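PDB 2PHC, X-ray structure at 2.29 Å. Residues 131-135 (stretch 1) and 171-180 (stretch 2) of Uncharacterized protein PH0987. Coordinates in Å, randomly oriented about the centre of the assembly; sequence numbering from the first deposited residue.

Stretch 1, residues 131-135: LPGFA
Stretch 2, residues 171-180: YAIESPGGWR

F134 is the anchor of this contact: it has 107 Å² of its own surface covered, the largest share of the 371 Å² buried on both sides together. It is extended (phi/psi -142/140) and pairs with Y171 (-69/114) as an antiparallel, non-hydrogen-bonded bridge, CA to CA 4.8 Å, with both side chains on the same face of the sheet. With chi1 t (-167°) and chi2 87°, the F134 ring turns its edge to two aromatic faces. The Y171 ring (chi1 m, chi2 -96°) lies 5.0 Å from the F134 ring, centroid to centroid, planes at 87°, with F134 CE1 3.9 Å from Y171 CE2. The centroid of the W179 six-membered ring (chi1 m, chi2 40°) lies 4.7 Å from that of the F134 ring, planes at 68°, with F134 CZ 3.6 Å from W179 CZ3. A flat ring suits this place because its edge can meet both faces.

Next to the bridge, G133 (-56/136) carries the one hydrogen bond between the stretches: A172 N donates to G133 O at 2.9 Å, angle 156°. Glycine fits because a CB here would clash with A172 CB at 2.9 Å.

P132, exposed and preceded by a cis peptide bond, packs against stretch 2. Its CB lies 3.9 Å from I173 CG1 (chi1 p, chi2 t) and 3.8 Å from S175 CB. S175, chi1 p, satisfies its hydroxyl locally, OG donating to I173 O at 2.7 Å.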

# COMPACT_ATOMS: atom_id res chain seq x y z
N LEU A 131 -11.76 18.00 -9.90
CA LEU A 131 -12.50 19.26 -9.74
C LEU A 131 -13.75 19.11 -8.79
O LEU A 131 -14.91 19.51 -9.13
CB LEU A 131 -12.87 19.80 -11.15
CG LEU A 131 -11.78 20.26 -12.19
CD1 LEU A 131 -12.33 20.64 -13.59
N PRO A 132 -13.55 18.69 -7.60
CA PRO A 132 -12.34 19.03 -6.95
C PRO A 132 -11.60 17.75 -7.04
O PRO A 132 -12.15 16.69 -7.08
CB PRO A 132 -12.81 19.39 -5.56
CG PRO A 132 -14.06 18.62 -5.42
CD PRO A 132 -14.68 18.83 -6.71
N GLY A 133 -10.33 17.84 -7.17
CA GLY A 133 -9.55 16.57 -7.05
C GLY A 133 -9.72 15.75 -5.75
O GLY A 133 -9.67 16.27 -4.66
N PHE A 134 -9.85 14.44 -5.89
CA PHE A 134 -9.81 13.49 -4.77
C PHE A 134 -9.05 12.24 -5.30
O PHE A 134 -9.24 11.87 -6.45
CB PHE A 134 -11.26 13.15 -4.33
CG PHE A 134 -11.33 12.42 -2.97
CD1 PHE A 134 -11.37 13.11 -1.76
CD2 PHE A 134 -11.26 11.07 -2.91
CE1 PHE A 134 -11.34 12.43 -0.57
CE2 PHE A 134 -11.27 10.38 -1.72
CZ PHE A 134 -11.30 11.06 -0.56
N ALA A 135 -8.19 11.63 -4.49
CA ALA A 135 -7.61 10.32 -4.79
C ALA A 135 -8.16 9.25 -3.88
O ALA A 135 -8.21 9.39 -2.66
CB ALA A 135 -6.15 10.37 -4.64
N TYR A 171 -8.37 14.64 -0.02
CA TYR A 171 -8.79 15.87 -0.68
C TYR A 171 -7.61 16.58 -1.31
O TYR A 171 -6.67 16.97 -0.59
CB TYR A 171 -9.44 16.75 0.34
CG TYR A 171 -10.63 16.07 0.96
CD1 TYR A 171 -11.86 16.33 0.49
CD2 TYR A 171 -10.49 15.20 2.01
CE1 TYR A 171 -12.97 15.74 1.03
CE2 TYR A 171 -11.61 14.61 2.62
CZ TYR A 171 -12.83 14.86 2.10
OH TYR A 171 -13.95 14.27 2.58
N ALA A 172 -7.60 16.67 -2.64
CA ALA A 172 -6.45 17.25 -3.34
C ALA A 172 -6.48 18.78 -3.25
O ALA A 172 -5.45 19.40 -3.19
CB ALA A 172 -6.40 16.80 -4.80
N ILE A 173 -7.67 19.37 -3.17
CA ILE A 173 -7.82 20.80 -2.90
C ILE A 173 -8.93 21.05 -1.89
O ILE A 173 -9.69 20.13 -1.53
CB ILE A 173 -8.07 21.62 -4.23
CG1 ILE A 173 -9.39 21.22 -4.88
CG2 ILE A 173 -6.94 21.42 -5.20
CD1 ILE A 173 -9.96 22.35 -5.80
N GLU A 174 -9.04 22.31 -1.43
CA GLU A 174 -10.03 22.65 -0.39
C GLU A 174 -11.41 22.41 -0.97
O GLU A 174 -11.67 22.77 -2.12
CB GLU A 174 -9.85 24.08 0.10
CG GLU A 174 -10.78 24.53 1.23
CD GLU A 174 -10.85 26.08 1.33
OE1 GLU A 174 -11.77 26.70 0.71
OE2 GLU A 174 -9.97 26.67 1.99
N SER A 175 -12.27 21.73 -0.20
CA SER A 175 -13.55 21.27 -0.72
C SER A 175 -14.42 20.73 0.45
O SER A 175 -13.92 20.53 1.56
CB SER A 175 -13.36 20.24 -1.88
OG SER A 175 -12.27 19.33 -1.71
N PRO A 176 -15.74 20.58 0.23
CA PRO A 176 -16.49 19.95 1.35
C PRO A 176 -16.28 18.42 1.49
O PRO A 176 -15.93 17.73 0.48
CB PRO A 176 -17.99 20.29 1.04
CG PRO A 176 -18.02 20.53 -0.51
CD PRO A 176 -16.58 20.94 -0.93
N GLY A 177 -16.52 17.87 2.69
CA GLY A 177 -16.42 16.43 2.85
C GLY A 177 -16.70 16.01 4.26
O GLY A 177 -16.41 16.76 5.19
N GLY A 178 -17.27 14.82 4.44
CA GLY A 178 -17.42 14.37 5.77
C GLY A 178 -16.56 13.21 6.21
O GLY A 178 -17.02 12.53 7.08
N TRP A 179 -15.36 13.02 5.59
CA TRP A 179 -14.41 11.90 5.85
C TRP A 179 -13.69 12.24 7.16
O TRP A 179 -13.56 13.42 7.45
CB TRP A 179 -13.34 11.74 4.71
CG TRP A 179 -13.88 10.98 3.46
CD1 TRP A 179 -15.13 11.13 2.92
CD2 TRP A 179 -13.22 9.96 2.65
NE1 TRP A 179 -15.32 10.27 1.86
CE2 TRP A 179 -14.17 9.55 1.65
CE3 TRP A 179 -11.97 9.35 2.66
CZ2 TRP A 179 -13.88 8.56 0.69
CZ3 TRP A 179 -11.69 8.31 1.66
CH2 TRP A 179 -12.65 7.96 0.71
N ARG A 180 -13.24 11.24 7.92
CA ARG A 180 -12.49 11.50 9.17
C ARG A 180 -11.13 11.89 8.80
O ARG A 180 -10.39 11.06 8.31
CB ARG A 180 -12.46 10.28 10.13
CG ARG A 180 -13.84 9.90 10.62
CD ARG A 180 -14.59 10.92 11.57
NE ARG A 180 -15.96 10.38 11.84
CZ ARG A 180 -16.76 10.80 12.83
NH1 ARG A 180 -16.35 11.76 13.69
NH2 ARG A 180 -17.92 10.23 13.00